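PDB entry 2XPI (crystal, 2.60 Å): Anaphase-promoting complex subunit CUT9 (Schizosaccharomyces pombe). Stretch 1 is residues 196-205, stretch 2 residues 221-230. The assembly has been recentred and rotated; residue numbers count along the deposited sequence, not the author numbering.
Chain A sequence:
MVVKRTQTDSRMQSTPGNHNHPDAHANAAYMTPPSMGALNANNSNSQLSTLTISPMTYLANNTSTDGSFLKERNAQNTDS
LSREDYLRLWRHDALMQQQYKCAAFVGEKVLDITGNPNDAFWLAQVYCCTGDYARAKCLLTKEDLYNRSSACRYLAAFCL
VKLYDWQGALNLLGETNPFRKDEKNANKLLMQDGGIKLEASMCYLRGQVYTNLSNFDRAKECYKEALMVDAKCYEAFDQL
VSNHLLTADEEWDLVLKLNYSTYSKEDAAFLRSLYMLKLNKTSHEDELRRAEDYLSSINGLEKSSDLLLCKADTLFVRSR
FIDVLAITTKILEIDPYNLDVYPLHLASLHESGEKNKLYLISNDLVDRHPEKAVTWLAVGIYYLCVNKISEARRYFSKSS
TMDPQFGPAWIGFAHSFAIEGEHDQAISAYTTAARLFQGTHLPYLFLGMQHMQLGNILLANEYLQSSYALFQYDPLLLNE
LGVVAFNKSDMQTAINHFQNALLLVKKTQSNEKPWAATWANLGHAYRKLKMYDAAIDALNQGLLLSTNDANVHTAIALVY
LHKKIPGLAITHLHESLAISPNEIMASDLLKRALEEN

Stretch 1, residues 196-205: IKLEASMCYL
Stretch 2, residues 221-230: ECYKEALMVD

Two nearly antiparallel helices pack closely through small side chains, and a single side-chain-to-backbone hydrogen bond ties the start of one to the end of the other. Helix 198-205 follows the extended residues I196 (phi/psi -70/131) and K197 (-62/129), K197 being the N-cap residue; helix 221-229 runs the other way and ends at V229; D230, the next residue, leaves helical geometry at -152/113. The N-to-C directions differ by 165°, with a signed crossing angle of -165°, and the axes approach to 7.6 Å. Together the stretches bury 552 Å².

The register is set by A200 opposite A226, with CA atoms 4.2 Å apart, and by Y204 opposite Y223, at 5.3 Å between CA atoms. At the first pair the backbones come very near, with the methyls beside the approach: A226 CB lies 3.5 Å from A200 O, and A200 CB and A226 CB are 4.5 Å apart, farther than the CA atoms. Both CA-to-CB bonds point sideways, so the methyls flank the approach rather than meet head-on.

C203 and V229 point toward the opposing helix and have the largest covered areas. C203 (chi1 -74°, m) sets CB 4.0 Å from A226 CB, while its SG sits 3.5 Å from E225 OE2. V229 (chi1 173°, t) spreads over the first turn: its CG1 is 4.1 Å from A200 CB and 3.8 Å from E199 CD, the latter at the end of an extended side chain (chi1 and chi2 t). Close packing also brings C203 O within 3.2 Å of C222 O; as both are acceptors, this is proximity without a bond.

At the other end of the contact, Y204 (chi1 163°, t; chi2 75°) and Y223 (chi1 -71°, m; chi2 -41°) form an oblique aromatic pair, with centroids 5.8 Å apart and planes at 33°. Y204 CD1 lies 3.7 Å from Y223 CE1, and Y204 O approaches the edge of the Y223 ring, 3.4 Å from CE1. The Y204 CA-to-CB bond points away, yet its ring still reaches its partner.

The polar tie is K197 N to D230 OD2, 3.1 Å with an N-H...O angle of 153°. D230 (chi1 -170°, t; chi2 -45°) points toward stretch 1, presenting its carboxylate to an amide just ahead of the helix, while its CB packs 3.9 Å from A200 CB. K197, with chi1 m and the remaining chi angles t, lays its aliphatic chain alongside, CG 3.4 Å from D230 OD2, while NZ bonds elsewhere in the structure.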

# COMPACT_ATOMS: atom_id res chain seq x y z
N ILE A 196 -22.69 -3.01 -9.87
CA ILE A 196 -22.14 -3.44 -11.17
C ILE A 196 -22.29 -4.94 -11.33
O ILE A 196 -21.90 -5.69 -10.45
CB ILE A 196 -20.61 -3.19 -11.28
CG1 ILE A 196 -20.17 -1.86 -10.63
CG2 ILE A 196 -20.14 -3.37 -12.72
CD1 ILE A 196 -20.95 -0.72 -11.04
N LYS A 197 -22.82 -5.41 -12.46
CA LYS A 197 -22.99 -6.85 -12.64
C LYS A 197 -21.63 -7.49 -12.60
O LYS A 197 -20.74 -7.05 -13.30
CB LYS A 197 -23.66 -7.17 -13.97
CG LYS A 197 -25.06 -6.65 -14.10
CD LYS A 197 -25.77 -7.33 -15.23
CE LYS A 197 -27.20 -6.85 -15.34
NZ LYS A 197 -28.02 -7.74 -16.21
N LEU A 198 -21.45 -8.52 -11.78
CA LEU A 198 -20.15 -9.16 -11.69
C LEU A 198 -19.68 -9.65 -13.07
O LEU A 198 -18.48 -9.74 -13.34
CB LEU A 198 -20.17 -10.28 -10.65
CG LEU A 198 -20.07 -9.81 -9.19
CD1 LEU A 198 -20.31 -10.96 -8.21
CD2 LEU A 198 -18.72 -9.15 -8.92
N GLU A 199 -20.63 -9.94 -13.96
CA GLU A 199 -20.26 -10.26 -15.33
C GLU A 199 -19.46 -9.11 -15.96
O GLU A 199 -18.47 -9.34 -16.66
CB GLU A 199 -21.50 -10.55 -16.18
CG GLU A 199 -21.16 -10.91 -17.63
CD GLU A 199 -22.39 -11.14 -18.49
OE1 GLU A 199 -23.52 -11.14 -17.95
OE2 GLU A 199 -22.22 -11.33 -19.72
N ALA A 200 -19.88 -7.87 -15.72
CA ALA A 200 -19.16 -6.74 -16.26
C ALA A 200 -17.76 -6.70 -15.69
O ALA A 200 -16.77 -6.66 -16.42
CB ALA A 200 -19.87 -5.48 -15.95
N SER A 201 -17.68 -6.74 -14.36
CA SER A 201 -16.43 -6.61 -13.64
C SER A 201 -15.38 -7.63 -14.06
O SER A 201 -14.18 -7.34 -14.06
CB SER A 201 -16.67 -6.71 -12.13
OG SER A 201 -17.52 -5.65 -11.70
N MET A 202 -15.82 -8.83 -14.41
CA MET A 202 -14.86 -9.84 -14.84
C MET A 202 -14.33 -9.60 -16.28
O MET A 202 -13.20 -9.96 -16.60
CB MET A 202 -15.44 -11.25 -14.65
CG MET A 202 -15.66 -11.61 -13.19
SD MET A 202 -16.00 -13.36 -12.93
CE MET A 202 -17.75 -13.48 -13.27
N CYS A 203 -15.14 -8.97 -17.15
CA CYS A 203 -14.66 -8.58 -18.48
C CYS A 203 -13.67 -7.45 -18.33
O CYS A 203 -12.73 -7.35 -19.12
CB CYS A 203 -15.80 -8.09 -19.38
SG CYS A 203 -16.92 -9.35 -20.03
N TYR A 204 -13.88 -6.60 -17.34
CA TYR A 204 -12.96 -5.51 -17.08
C TYR A 204 -11.65 -6.13 -16.67
O TYR A 204 -10.57 -5.69 -17.08
CB TYR A 204 -13.47 -4.59 -15.97
CG TYR A 204 -12.38 -3.71 -15.39
CD1 TYR A 204 -11.90 -2.62 -16.09
CD2 TYR A 204 -11.81 -4.00 -14.15
CE1 TYR A 204 -10.90 -1.83 -15.58
CE2 TYR A 204 -10.81 -3.21 -13.63
CZ TYR A 204 -10.36 -2.13 -14.34
OH TYR A 204 -9.35 -1.33 -13.82
N LEU A 205 -11.75 -7.17 -15.85
CA LEU A 205 -10.57 -7.81 -15.31
C LEU A 205 -9.84 -8.46 -16.46
O LEU A 205 -8.62 -8.33 -16.60
CB LEU A 205 -10.96 -8.85 -14.27
CG LEU A 205 -10.28 -8.81 -12.90
CD1 LEU A 205 -10.00 -7.39 -12.42
CD2 LEU A 205 -11.15 -9.57 -11.91
N GLU A 221 -11.83 -4.94 -26.93
CA GLU A 221 -13.08 -5.69 -27.06
C GLU A 221 -13.53 -6.13 -25.69
O GLU A 221 -14.69 -5.94 -25.31
CB GLU A 221 -12.89 -6.93 -27.93
CG GLU A 221 -12.49 -6.62 -29.35
CD GLU A 221 -13.51 -5.76 -30.04
OE1 GLU A 221 -14.71 -5.82 -29.66
OE2 GLU A 221 -13.12 -5.01 -30.97
N CYS A 222 -12.61 -6.71 -24.95
CA CYS A 222 -12.96 -7.28 -23.67
C CYS A 222 -13.39 -6.13 -22.64
O CYS A 222 -14.27 -6.35 -21.80
CB CYS A 222 -11.99 -8.50 -23.29
SG CYS A 222 -11.69 -9.77 -24.87
N TYR A 223 -12.90 -4.89 -22.80
CA TYR A 223 -13.42 -3.70 -22.05
C TYR A 223 -14.72 -3.09 -22.61
O TYR A 223 -15.50 -2.49 -21.87
CB TYR A 223 -12.46 -2.50 -22.05
CG TYR A 223 -11.18 -2.56 -21.24
CD1 TYR A 223 -11.15 -3.12 -19.96
CD2 TYR A 223 -10.00 -2.01 -21.75
CE1 TYR A 223 -9.96 -3.16 -19.23
CE2 TYR A 223 -8.82 -2.05 -21.04
CZ TYR A 223 -8.80 -2.63 -19.78
OH TYR A 223 -7.62 -2.66 -19.06
N LYS A 224 -14.90 -3.14 -23.93
CA LYS A 224 -16.15 -2.74 -24.56
C LYS A 224 -17.27 -3.63 -24.01
O LYS A 224 -18.39 -3.18 -23.76
CB LYS A 224 -16.07 -2.95 -26.09
CG LYS A 224 -15.69 -1.71 -26.94
N GLU A 225 -16.96 -4.91 -23.81
CA GLU A 225 -17.98 -5.84 -23.37
C GLU A 225 -18.49 -5.51 -21.98
O GLU A 225 -19.71 -5.58 -21.74
CB GLU A 225 -17.50 -7.27 -23.43
CG GLU A 225 -18.48 -8.08 -24.22
CD GLU A 225 -18.53 -9.52 -23.81
OE1 GLU A 225 -19.63 -10.11 -23.93
OE2 GLU A 225 -17.48 -10.05 -23.38
N ALA A 226 -17.59 -5.16 -21.07
CA ALA A 226 -17.99 -4.73 -19.74
C ALA A 226 -19.08 -3.67 -19.84
O ALA A 226 -20.15 -3.81 -19.24
CB ALA A 226 -16.78 -4.20 -18.95
N LEU A 227 -18.81 -2.61 -20.61
CA LEU A 227 -19.74 -1.49 -20.73
C LEU A 227 -21.07 -1.90 -21.35
O LEU A 227 -22.13 -1.51 -20.86
CB LEU A 227 -19.10 -0.32 -21.48
CG LEU A 227 -18.36 0.73 -20.64
CD1 LEU A 227 -17.89 1.89 -21.49
CD2 LEU A 227 -19.24 1.28 -19.51
N MET A 228 -21.05 -2.69 -22.41
CA MET A 228 -22.32 -3.15 -22.98
C MET A 228 -23.10 -3.95 -21.95
O MET A 228 -24.32 -3.82 -21.85
CB MET A 228 -22.10 -3.98 -24.25
CG MET A 228 -21.37 -3.25 -25.36
SD MET A 228 -22.24 -1.75 -25.85
CE MET A 228 -23.73 -2.42 -26.58
N VAL A 229 -22.40 -4.78 -21.17
CA VAL A 229 -23.04 -5.60 -20.14
C VAL A 229 -23.69 -4.77 -19.02
O VAL A 229 -24.80 -5.07 -18.58
CB VAL A 229 -22.06 -6.62 -19.52
CG1 VAL A 229 -22.70 -7.34 -18.33
CG2 VAL A 229 -21.59 -7.61 -20.57
N ASP A 230 -22.99 -3.73 -18.56
CA ASP A 230 -23.50 -2.85 -17.52
C ASP A 230 -22.87 -1.48 -17.70
O ASP A 230 -21.67 -1.30 -17.53
CB ASP A 230 -23.19 -3.41 -16.12
CG ASP A 230 -23.91 -2.65 -14.99
OD1 ASP A 230 -23.91 -1.40 -15.01
OD2 ASP A 230 -24.47 -3.31 -14.07